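Local coordinates for protein serine--tRNA ligase (Pyrococcus horikoshii, PDB 2DQ0) that catalyses the ATP-dependent attachment of serine to tRNA(Ser), and probably also to tRNA(Sec), working as a class II synthetase homodimer, at residues L50-E53 and R54-A58; S229-F232 and E233-E236; I265-G268 and K269-P272; E329-E333 and L334-Y338. All coordinates share one frame; numbering follows the deposited sequence.

Interaction 1 of 4, residues L50-E53 and R54-A58; sequences LRHE and RNKIA
Four backbone bonds join Leu50, Arg51, His52 and Glu53 to the residues four further on, in the second half of helix 28-65. This helix and helix 72-103 form the long antiparallel coiled-coil arm that, in seryl-tRNA synthetases, reaches out to the tRNA. The bonds supply an acceptor for each of the four amides of residues 54 to 57: Arg54 N gives to Leu50 O at 2.9 Å, Asn55 N to Arg51 O at 3.2 Å, Lys56 N to His52 O at 3.1 Å, and Ile57 N to Glu53 O at 2.8 Å. The last is the straightest, with an N-H...O angle of 174°.

Outside the backbone, the polar groups are less tightly tied. Glu53 OE1 lies 4.2 Å from Lys56 NZ, opposite charges that probably attract, though too far apart for a salt bridge, and it also rests beside the Lys56 CD methylene. Lys56 CE is modelled at the edge of the His52 imidazole, an approach that is doubtful. The Arg51 guanidinium has its polar partner a turn earlier, Asn48 OD1, which NH1 grips. Leu50 packs on Arg84 and Ile57 on Ile81, both of helix 72-103. Arg54 bends back at chi3 (65°), which brings its guanidinium beside the Arg51 chain: Arg54 NH2 sits 3.6 Å from Arg51 CG, and the two guanidinium planes are turned 63° apart.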
loop_
_atom_site.group_PDB
_atom_site.type_symbol
_atom_site.label_atom_id
_atom_site.label_comp_id
_atom_site.label_asym_id
_atom_site.label_seq_id
_atom_site.Cartn_x
_atom_site.Cartn_y
_atom_site.Cartn_z
ATOM N N LEU A 50 -6.475 51.918 -18.142
ATOM C CA LEU A 50 -7.208 52.475 -17.018
ATOM C C LEU A 50 -6.298 52.916 -15.889
ATOM O O LEU A 50 -6.539 53.960 -15.294
ATOM C CB LEU A 50 -8.254 51.491 -16.511
ATOM C CG LEU A 50 -9.510 51.375 -17.388
ATOM C CD1 LEU A 50 -10.426 50.288 -16.809
ATOM C CD2 LEU A 50 -10.245 52.740 -17.456
ATOM N N ARG A 51 -5.248 52.148 -15.599
ATOM C CA ARG A 51 -4.323 52.544 -14.532
ATOM C C ARG A 51 -3.729 53.915 -14.884
ATOM O O ARG A 51 -3.613 54.797 -14.023
ATOM C CB ARG A 51 -3.214 51.485 -14.341
ATOM C CG ARG A 51 -3.740 50.206 -13.683
ATOM C CD ARG A 51 -2.688 49.121 -13.495
ATOM N NE ARG A 51 -1.477 49.650 -12.871
ATOM C CZ ARG A 51 -0.319 49.805 -13.506
ATOM N NH1 ARG A 51 -0.208 49.462 -14.785
ATOM N NH2 ARG A 51 0.720 50.324 -12.866
ATOM N N HIS A 52 -3.399 54.095 -16.161
ATOM C CA HIS A 52 -2.829 55.342 -16.653
ATOM C C HIS A 52 -3.809 56.506 -16.518
ATOM O O HIS A 52 -3.422 57.622 -16.162
ATOM C CB HIS A 52 -2.440 55.194 -18.118
ATOM C CG HIS A 52 -1.736 56.390 -18.674
ATOM N ND1 HIS A 52 -0.366 56.538 -18.622
ATOM C CD2 HIS A 52 -2.214 57.508 -19.272
ATOM C CE1 HIS A 52 -0.031 57.696 -19.164
ATOM N NE2 HIS A 52 -1.133 58.304 -19.565
ATOM N N GLU A 53 -5.078 56.240 -16.820
ATOM C CA GLU A 53 -6.112 57.262 -16.736
ATOM C C GLU A 53 -6.269 57.671 -15.270
ATOM O O GLU A 53 -6.466 58.846 -14.965
ATOM C CB GLU A 53 -7.440 56.717 -17.278
ATOM C CG GLU A 53 -8.291 57.737 -18.031
ATOM C CD GLU A 53 -7.804 57.994 -19.458
ATOM O OE1 GLU A 53 -6.678 58.512 -19.638
ATOM O OE2 GLU A 53 -8.554 57.671 -20.407
ATOM N N ARG A 54 -6.181 56.689 -14.372
ATOM C CA ARG A 54 -6.290 56.929 -12.936
ATOM C C ARG A 54 -5.273 57.997 -12.544
ATOM O O ARG A 54 -5.581 58.916 -11.786
ATOM C CB ARG A 54 -6.033 55.621 -12.158
ATOM C CG ARG A 54 -5.488 55.798 -10.734
ATOM C CD ARG A 54 -5.775 54.600 -9.820
ATOM N NE ARG A 54 -5.130 53.322 -10.168
ATOM C CZ ARG A 54 -3.823 53.155 -10.342
ATOM N NH1 ARG A 54 -3.006 54.183 -10.223
ATOM N NH2 ARG A 54 -3.321 51.957 -10.587
ATOM N N ASN A 55 -4.068 57.869 -13.092
ATOM C CA ASN A 55 -2.981 58.793 -12.828
ATOM C C ASN A 55 -3.315 60.180 -13.368
ATOM O O ASN A 55 -3.151 61.171 -12.663
ATOM C CB ASN A 55 -1.700 58.248 -13.472
ATOM C CG ASN A 55 -0.472 59.088 -13.175
ATOM O OD1 ASN A 55 -0.457 59.895 -12.247
ATOM N ND2 ASN A 55 0.584 58.880 -13.960
ATOM N N LYS A 56 -3.794 60.251 -14.610
ATOM C CA LYS A 56 -4.136 61.536 -15.221
ATOM C C LYS A 56 -5.242 62.234 -14.451
ATOM O O LYS A 56 -5.111 63.395 -14.072
ATOM C CB LYS A 56 -4.567 61.350 -16.680
ATOM C CG LYS A 56 -3.435 61.089 -17.675
ATOM C CD LYS A 56 -3.988 60.829 -19.095
ATOM C CE LYS A 56 -2.869 60.617 -20.140
ATOM N NZ LYS A 56 -3.360 60.289 -21.527
ATOM N N ILE A 57 -6.340 61.528 -14.219
ATOM C CA ILE A 57 -7.455 62.106 -13.491
ATOM C C ILE A 57 -6.991 62.585 -12.125
ATOM O O ILE A 57 -7.552 63.524 -11.567
ATOM C CB ILE A 57 -8.602 61.079 -13.322
ATOM C CG1 ILE A 57 -9.237 60.799 -14.684
ATOM C CG2 ILE A 57 -9.680 61.612 -12.383
ATOM C CD1 ILE A 57 -10.355 59.774 -14.635
ATOM N N ALA A 58 -5.954 61.943 -11.594
ATOM C CA ALA A 58 -5.433 62.309 -10.278
ATOM C C ALA A 58 -4.720 63.643 -10.334
ATOM O O ALA A 58 -5.090 64.564 -9.618
ATOM C CB ALA A 58 -4.487 61.229 -9.744
#

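Interaction 2 of 4, residues S229-F232 and E233-E236; sequences STSF and EDFE
The Phe232 and Phe235 side chains run side by side, pointing the same way, with Phe232 CD1 3.9 Å from Phe235 CE1. Phe232 O approaches the Phe235 ring at its edge, near the ring plane, 3.5 Å from Phe235 CD1. Both leave the backbone with CG opposite the carbonyl carbon (chi1 -66° and -76°), a shared first torsion that helps send both rings the same way. Further round, Phe235 makes a cation-pi contact with Arg223 and meets Tyr248 at a steep angle, while Phe232 leans on Trp104.

The backbone beneath is a type I beta turn from Ser231 to Asp234, leading into helix 234-237. Asp234 N bonds to Ser231 O at 3.0 Å, and Phe235 N to Phe232 O at 3.1 Å. Ser231 OG gives a weak bond to Glu233 OE1. The Asp234 carboxylate crosses the Thr230 side chain at about a right angle; Thr230 OG1 reaches Asp234 OD1 weakly at 3.3 Å, with Glu226 O competing for its proton. An alanine here would probably take from Thr230 OG1 its weak carboxylate partner, leaving it to Glu226 O, and open a gap against the Thr230 methyl.

Phe235 O is taken by Lys284 NZ, a predicted ATP-binding residue. Two firm backbone bonds thus define the turn, with weak side-chain bonds to two carboxylates and one aromatic contact around it, about 8 Å from the bound seryl-adenylate analogue at Asp234.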
loop_
_atom_site.group_PDB
_atom_site.type_symbol
_atom_site.label_atom_id
_atom_site.label_comp_id
_atom_site.label_asym_id
_atom_site.label_seq_id
_atom_site.Cartn_x
_atom_site.Cartn_y
_atom_site.Cartn_z
ATOM N N SER A 229 1.398 14.400 -12.079
ATOM C CA SER A 229 2.137 13.311 -12.721
ATOM C C SER A 229 1.544 12.611 -13.939
ATOM O O SER A 229 2.294 11.996 -14.712
ATOM C CB SER A 229 2.463 12.240 -11.674
ATOM O OG SER A 229 3.248 12.741 -10.603
ATOM N N THR A 230 0.223 12.665 -14.105
ATOM C CA THR A 230 -0.434 12.007 -15.248
ATOM C C THR A 230 -1.652 12.766 -15.699
ATOM O O THR A 230 -1.899 13.879 -15.251
ATOM C CB THR A 230 -0.950 10.564 -14.942
ATOM O OG1 THR A 230 -1.648 10.555 -13.689
ATOM C CG2 THR A 230 0.174 9.584 -14.916
ATOM N N SER A 231 -2.420 12.145 -16.588
ATOM C CA SER A 231 -3.622 12.779 -17.087
ATOM C C SER A 231 -4.770 12.444 -16.148
ATOM O O SER A 231 -4.782 11.391 -15.496
ATOM C CB SER A 231 -3.940 12.327 -18.518
ATOM O OG SER A 231 -4.164 10.941 -18.583
ATOM N N PHE A 232 -5.721 13.359 -16.072
ATOM C CA PHE A 232 -6.862 13.206 -15.201
ATOM C C PHE A 232 -7.685 11.939 -15.417
ATOM O O PHE A 232 -8.372 11.494 -14.503
ATOM C CB PHE A 232 -7.729 14.458 -15.308
ATOM C CG PHE A 232 -7.052 15.695 -14.788
ATOM C CD1 PHE A 232 -6.752 15.818 -13.442
ATOM C CD2 PHE A 232 -6.703 16.725 -15.641
ATOM C CE1 PHE A 232 -6.112 16.950 -12.960
ATOM C CE2 PHE A 232 -6.060 17.860 -15.163
ATOM C CZ PHE A 232 -5.765 17.974 -13.825
ATOM N N GLU A 233 -7.609 11.345 -16.606
ATOM C CA GLU A 233 -8.361 10.117 -16.872
ATOM C C GLU A 233 -7.928 9.002 -15.920
ATOM O O GLU A 233 -8.724 8.119 -15.582
ATOM C CB GLU A 233 -8.167 9.654 -18.316
ATOM C CG GLU A 233 -8.774 10.579 -19.346
ATOM C CD GLU A 233 -7.727 11.443 -20.031
ATOM O OE1 GLU A 233 -6.917 12.073 -19.311
ATOM O OE2 GLU A 233 -7.714 11.494 -21.285
ATOM N N ASP A 234 -6.667 9.051 -15.493
ATOM C CA ASP A 234 -6.133 8.049 -14.585
ATOM C C ASP A 234 -6.911 7.937 -13.264
ATOM O O ASP A 234 -6.956 6.848 -12.680
ATOM C CB ASP A 234 -4.658 8.325 -14.290
ATOM C CG ASP A 234 -3.721 7.706 -15.315
ATOM O OD1 ASP A 234 -2.504 7.695 -15.054
ATOM O OD2 ASP A 234 -4.183 7.240 -16.376
ATOM N N PHE A 235 -7.515 9.039 -12.794
ATOM C CA PHE A 235 -8.285 8.999 -11.541
ATOM C C PHE A 235 -9.472 8.074 -11.673
ATOM O O PHE A 235 -9.943 7.510 -10.698
ATOM C CB PHE A 235 -8.808 10.383 -11.118
ATOM C CG PHE A 235 -7.763 11.277 -10.531
ATOM C CD1 PHE A 235 -7.116 12.227 -11.321
ATOM C CD2 PHE A 235 -7.362 11.111 -9.212
ATOM C CE1 PHE A 235 -6.073 12.996 -10.802
ATOM C CE2 PHE A 235 -6.320 11.869 -8.677
ATOM C CZ PHE A 235 -5.669 12.816 -9.479
ATOM N N GLU A 236 -9.954 7.899 -12.889
ATOM C CA GLU A 236 -11.094 7.025 -13.086
ATOM C C GLU A 236 -10.642 5.584 -13.353
ATOM O O GLU A 236 -11.193 4.631 -12.806
ATOM C CB GLU A 236 -11.922 7.559 -14.258
ATOM C CG GLU A 236 -13.319 6.986 -14.391
ATOM C CD GLU A 236 -14.032 7.484 -15.649
ATOM O OE1 GLU A 236 -15.154 7.003 -15.930
ATOM O OE2 GLU A 236 -13.472 8.356 -16.358
#

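Interaction 3 of 4, residues I265-G268 and K269-P272; sequences ILDG and KDLP
Asp267 and Lys269 meet where strand 264-267 ends: Lys269 N gives a hydrogen bond to Asp267 OD1 at 3.0 Å, with an N-H...O angle of 157°. OD1 accepts it on the lone pair that faces away from OD2, and the ring so closed is an Asx turn. Asp267 can do this because CG stands opposite its own backbone N (chi1 -172°), swinging the carboxylate forward over the residues that follow. Asp267 OD1 also touches the aliphatic start of the lysine, 3.3 Å from Lys269 CB. The Lys269 chain folds at every later torsion and carries its ammonium away, Lys269 NZ lying 6.7 Å from Asp267 OD1.

A second bond backs the first. Asp270 N reaches Asp267 O at 2.9 Å and closes a beta turn through Gly268 and Lys269. Asp270 OD2 rests against Asp267 CB at 3.6 Å.

Beyond the polar turn, Leu266 and Leu271 cross at about a right angle, their CD1 methyls 3.9 Å apart, and both lean on Phe389. That residue belongs to strand 387-390, which runs parallel to 264-267 and fixes it by backbone bonds from Leu266 to Arg388 and Arg390, and from Gly268 to Arg390. After Leu271 a cis peptide precedes Pro272, and the chain enters strand 273-282 of the catalytic sheet.

One aspartate thus accepts two amide hydrogens, one on its side chain and one on its carbonyl. With Asp270 OD2 4.6 Å from Asp267 OD1, the two carboxylates probably repel mildly, and the turn relies on amide bonds and a leucine pair rather than on ion pairing.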
loop_
_atom_site.group_PDB
_atom_site.type_symbol
_atom_site.label_atom_id
_atom_site.label_comp_id
_atom_site.label_asym_id
_atom_site.label_seq_id
_atom_site.Cartn_x
_atom_site.Cartn_y
_atom_site.Cartn_z
ATOM N N ILE A 265 13.173 25.370 -7.031
ATOM C CA ILE A 265 13.998 25.894 -8.093
ATOM C C ILE A 265 15.264 25.164 -7.729
ATOM O O ILE A 265 15.881 25.458 -6.714
ATOM C CB ILE A 265 14.212 27.400 -7.987
ATOM C CG1 ILE A 265 12.894 28.119 -8.288
ATOM C CG2 ILE A 265 15.326 27.828 -8.956
ATOM C CD1 ILE A 265 12.932 29.606 -8.056
ATOM N N LEU A 266 15.608 24.161 -8.520
ATOM C CA LEU A 266 16.790 23.381 -8.237
ATOM C C LEU A 266 18.037 24.165 -8.596
ATOM O O LEU A 266 17.979 25.132 -9.355
ATOM C CB LEU A 266 16.748 22.070 -9.023
ATOM C CG LEU A 266 15.627 21.095 -8.646
ATOM C CD1 LEU A 266 15.623 19.952 -9.647
ATOM C CD2 LEU A 266 15.823 20.562 -7.211
ATOM N N ASP A 267 19.160 23.753 -8.021
ATOM C CA ASP A 267 20.441 24.371 -8.309
ATOM C C ASP A 267 21.012 23.498 -9.432
ATOM O O ASP A 267 21.239 22.302 -9.243
ATOM C CB ASP A 267 21.336 24.321 -7.069
ATOM C CG ASP A 267 22.626 25.113 -7.240
ATOM O OD1 ASP A 267 23.408 24.797 -8.170
ATOM O OD2 ASP A 267 22.854 26.047 -6.435
ATOM N N GLY A 268 21.219 24.095 -10.601
ATOM C CA GLY A 268 21.732 23.357 -11.744
ATOM C C GLY A 268 23.010 22.557 -11.532
ATOM O O GLY A 268 23.298 21.604 -12.279
ATOM N N LYS A 269 23.794 22.926 -10.525
ATOM C CA LYS A 269 25.023 22.193 -10.306
ATOM C C LYS A 269 24.761 20.764 -9.868
ATOM O O LYS A 269 25.643 19.916 -9.982
ATOM C CB LYS A 269 25.911 22.911 -9.287
ATOM C CG LYS A 269 26.524 24.196 -9.828
ATOM C CD LYS A 269 27.155 23.994 -11.218
ATOM C CE LYS A 269 28.436 23.158 -11.181
ATOM N NZ LYS A 269 29.581 23.897 -10.565
ATOM N N ASP A 270 23.548 20.498 -9.381
ATOM C CA ASP A 270 23.169 19.160 -8.914
ATOM C C ASP A 270 22.626 18.236 -10.015
ATOM O O ASP A 270 22.866 17.026 -9.989
ATOM C CB ASP A 270 22.144 19.265 -7.786
ATOM C CG ASP A 270 22.699 19.960 -6.561
ATOM O OD1 ASP A 270 23.781 19.545 -6.085
ATOM O OD2 ASP A 270 22.047 20.914 -6.076
ATOM N N LEU A 271 21.888 18.802 -10.969
ATOM C CA LEU A 271 21.359 18.018 -12.071
ATOM C C LEU A 271 22.491 17.186 -12.688
ATOM O O LEU A 271 23.628 17.626 -12.761
ATOM C CB LEU A 271 20.744 18.941 -13.124
ATOM C CG LEU A 271 19.273 19.352 -12.996
ATOM C CD1 LEU A 271 18.994 19.888 -11.625
ATOM C CD2 LEU A 271 18.949 20.410 -14.059
ATOM N N PRO A 272 22.198 15.945 -13.093
ATOM C CA PRO A 272 20.879 15.312 -12.990
ATOM C C PRO A 272 20.647 14.688 -11.606
ATOM O O PRO A 272 21.571 14.177 -10.992
ATOM C CB PRO A 272 20.925 14.263 -14.096
ATOM C CG PRO A 272 22.338 13.792 -14.016
ATOM C CD PRO A 272 23.143 15.081 -13.823
#

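Interaction 4 of 4, residues E329-E333 and L334-Y338; sequences ELFQE and LEIPY
Phe331 sets the edge of its ring against Ile336, CD1 lying 4.1 Å from Ile336 CB near the ring plane, while its own CB touches Tyr338 CD2. These contacts bracket the C-terminal end of helix 316-333, which closes in a Schellman motif. Glu335 has a positive phi (56°), which takes the chain out of the helix. Ile336 N then bonds to Phe331 O at 2.8 Å, and Glu335 N to Gln332 O at 2.8 Å. Leu334 N still makes the ordinary helical bond to Leu330 O.

The Gln332 side chain, extended beyond CG, sets its amide nearly coplanar with the Tyr338 ring, at the ring edge, the planes 11° apart. Gln332 OE1 is 2.9 Å from Tyr338 OH, and Gln332 CG 3.8 Å from Tyr338 CE2. The hydroxyl also meets Glu328 OE1, so its proton has two acceptors within reach. An alanine at Gln332 would probably strip away the tyrosine's amide partner and the cover along that ring edge, leaving the hydroxyl to Glu328.

The Phe331 side chain is about 4 Å from that of Val371, which probably binds ATP. Glu333 anchors the helix end to helix 190-209 by a salt bridge to Arg206, and Leu330 packs on Phe202 there. Leu334 and Ile336 reach helix 410-420 through Ile417 and Ala416. Tyr338 opens strand 338-342, its ring lying nearly parallel to that of Trp129 from strand 124-129.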
loop_
_atom_site.group_PDB
_atom_site.type_symbol
_atom_site.label_atom_id
_atom_site.label_comp_id
_atom_site.label_asym_id
_atom_site.label_seq_id
_atom_site.Cartn_x
_atom_site.Cartn_y
_atom_site.Cartn_z
ATOM N N GLU A 329 19.794 -4.121 -19.511
ATOM C CA GLU A 329 20.877 -4.865 -18.879
ATOM C C GLU A 329 20.365 -5.846 -17.863
ATOM O O GLU A 329 20.853 -6.980 -17.787
ATOM C CB GLU A 329 21.868 -3.929 -18.200
ATOM C CG GLU A 329 22.906 -3.325 -19.126
ATOM C CD GLU A 329 23.822 -2.354 -18.392
ATOM O OE1 GLU A 329 24.297 -2.718 -17.296
ATOM O OE2 GLU A 329 24.071 -1.236 -18.905
ATOM N N LEU A 330 19.383 -5.418 -17.075
ATOM C CA LEU A 330 18.834 -6.290 -16.051
ATOM C C LEU A 330 18.245 -7.547 -16.649
ATOM O O LEU A 330 18.537 -8.658 -16.191
ATOM C CB LEU A 330 17.769 -5.566 -15.229
ATOM C CG LEU A 330 18.324 -4.404 -14.418
ATOM C CD1 LEU A 330 17.175 -3.670 -13.756
ATOM C CD2 LEU A 330 19.331 -4.928 -13.398
ATOM N N PHE A 331 17.421 -7.386 -17.678
ATOM C CA PHE A 331 16.814 -8.553 -18.288
ATOM C C PHE A 331 17.806 -9.434 -19.016
ATOM O O PHE A 331 17.598 -10.644 -19.127
ATOM C CB PHE A 331 15.638 -8.132 -19.160
ATOM C CG PHE A 331 14.436 -7.730 -18.348
ATOM C CD1 PHE A 331 13.443 -8.678 -18.033
ATOM C CD2 PHE A 331 14.345 -6.426 -17.809
ATOM C CE1 PHE A 331 12.376 -8.342 -17.189
ATOM C CE2 PHE A 331 13.292 -6.074 -16.966
ATOM C CZ PHE A 331 12.290 -7.035 -16.647
ATOM N N GLN A 332 18.900 -8.853 -19.495
ATOM C CA GLN A 332 19.922 -9.679 -20.126
ATOM C C GLN A 332 20.583 -10.537 -19.032
ATOM O O GLN A 332 20.774 -11.745 -19.221
ATOM C CB GLN A 332 20.954 -8.826 -20.850
ATOM C CG GLN A 332 20.376 -8.120 -22.052
ATOM C CD GLN A 332 21.358 -7.179 -22.705
ATOM O OE1 GLN A 332 21.004 -6.428 -23.613
ATOM N NE2 GLN A 332 22.596 -7.215 -22.252
ATOM N N GLU A 333 20.900 -9.946 -17.877
ATOM C CA GLU A 333 21.501 -10.742 -16.800
ATOM C C GLU A 333 20.512 -11.824 -16.325
ATOM O O GLU A 333 20.903 -12.934 -15.943
ATOM C CB GLU A 333 21.928 -9.845 -15.631
ATOM C CG GLU A 333 22.976 -8.787 -16.032
ATOM C CD GLU A 333 23.879 -8.336 -14.880
ATOM O OE1 GLU A 333 23.688 -7.213 -14.354
ATOM O OE2 GLU A 333 24.783 -9.116 -14.508
ATOM N N LEU A 334 19.227 -11.484 -16.356
ATOM C CA LEU A 334 18.160 -12.388 -15.964
ATOM C C LEU A 334 17.946 -13.429 -17.074
ATOM O O LEU A 334 17.099 -14.323 -16.952
ATOM C CB LEU A 334 16.880 -11.581 -15.733
ATOM C CG LEU A 334 16.392 -11.379 -14.301
ATOM C CD1 LEU A 334 17.482 -11.671 -13.339
ATOM C CD2 LEU A 334 15.868 -9.979 -14.123
ATOM N N GLU A 335 18.722 -13.291 -18.151
ATOM C CA GLU A 335 18.669 -14.195 -19.300
ATOM C C GLU A 335 17.253 -14.274 -19.879
ATOM O O GLU A 335 16.711 -15.367 -20.104
ATOM C CB GLU A 335 19.138 -15.600 -18.894
ATOM C CG GLU A 335 20.520 -15.676 -18.244
ATOM C CD GLU A 335 20.851 -17.074 -17.717
ATOM O OE1 GLU A 335 21.595 -17.194 -16.709
ATOM O OE2 GLU A 335 20.366 -18.063 -18.315
ATOM N N ILE A 336 16.655 -13.111 -20.120
ATOM C CA ILE A 336 15.307 -13.070 -20.675
ATOM C C ILE A 336 15.303 -12.451 -22.066
ATOM O O ILE A 336 15.522 -11.245 -22.226
ATOM C CB ILE A 336 14.328 -12.271 -19.770
ATOM C CG1 ILE A 336 14.284 -12.889 -18.363
ATOM C CG2 ILE A 336 12.918 -12.311 -20.375
ATOM C CD1 ILE A 336 13.699 -14.319 -18.309
ATOM N N PRO A 337 15.048 -13.269 -23.094
ATOM C CA PRO A 337 15.035 -12.715 -24.449
ATOM C C PRO A 337 13.901 -11.686 -24.578
ATOM O O PRO A 337 12.847 -11.823 -23.971
ATOM C CB PRO A 337 14.888 -13.959 -25.335
ATOM C CG PRO A 337 14.074 -14.896 -24.469
ATOM C CD PRO A 337 14.641 -14.688 -23.071
ATOM N N TYR A 338 14.136 -10.644 -25.362
ATOM C CA TYR A 338 13.162 -9.573 -25.498
ATOM C C TYR A 338 13.403 -8.786 -26.774
ATOM O O TYR A 338 14.339 -9.046 -27.535
ATOM C CB TYR A 338 13.299 -8.620 -24.300
ATOM C CG TYR A 338 14.621 -7.848 -24.258
ATOM C CD1 TYR A 338 14.803 -6.696 -25.021
ATOM C CD2 TYR A 338 15.703 -8.298 -23.488
ATOM C CE1 TYR A 338 16.024 -6.006 -25.031
ATOM C CE2 TYR A 338 16.939 -7.614 -23.488
ATOM C CZ TYR A 338 17.091 -6.470 -24.267
ATOM O OH TYR A 338 18.308 -5.814 -24.320
#

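In the fold
The four contacts differ mainly in burial. Interaction 4 is the buried one, wedged between two helices and the catalytic sheet; interaction 2 is a surface contact, and interactions 1 and 3 are half hidden. Interactions 3 and 4 both belong to the class II core, one at a strand end and one at a helix end, their centres about 33 Å apart, whereas interaction 1 lies out on the tRNA-binding arm, about 72 Å from interaction 4 between centres. The chemistry follows position: charged side chains on a regular helix in 50-58, neighbouring aromatic side chains in 229-236, an aspartate-led turn in 265-272, and a capped helix end in 329-338 that mixes apolar packing with polar bonds.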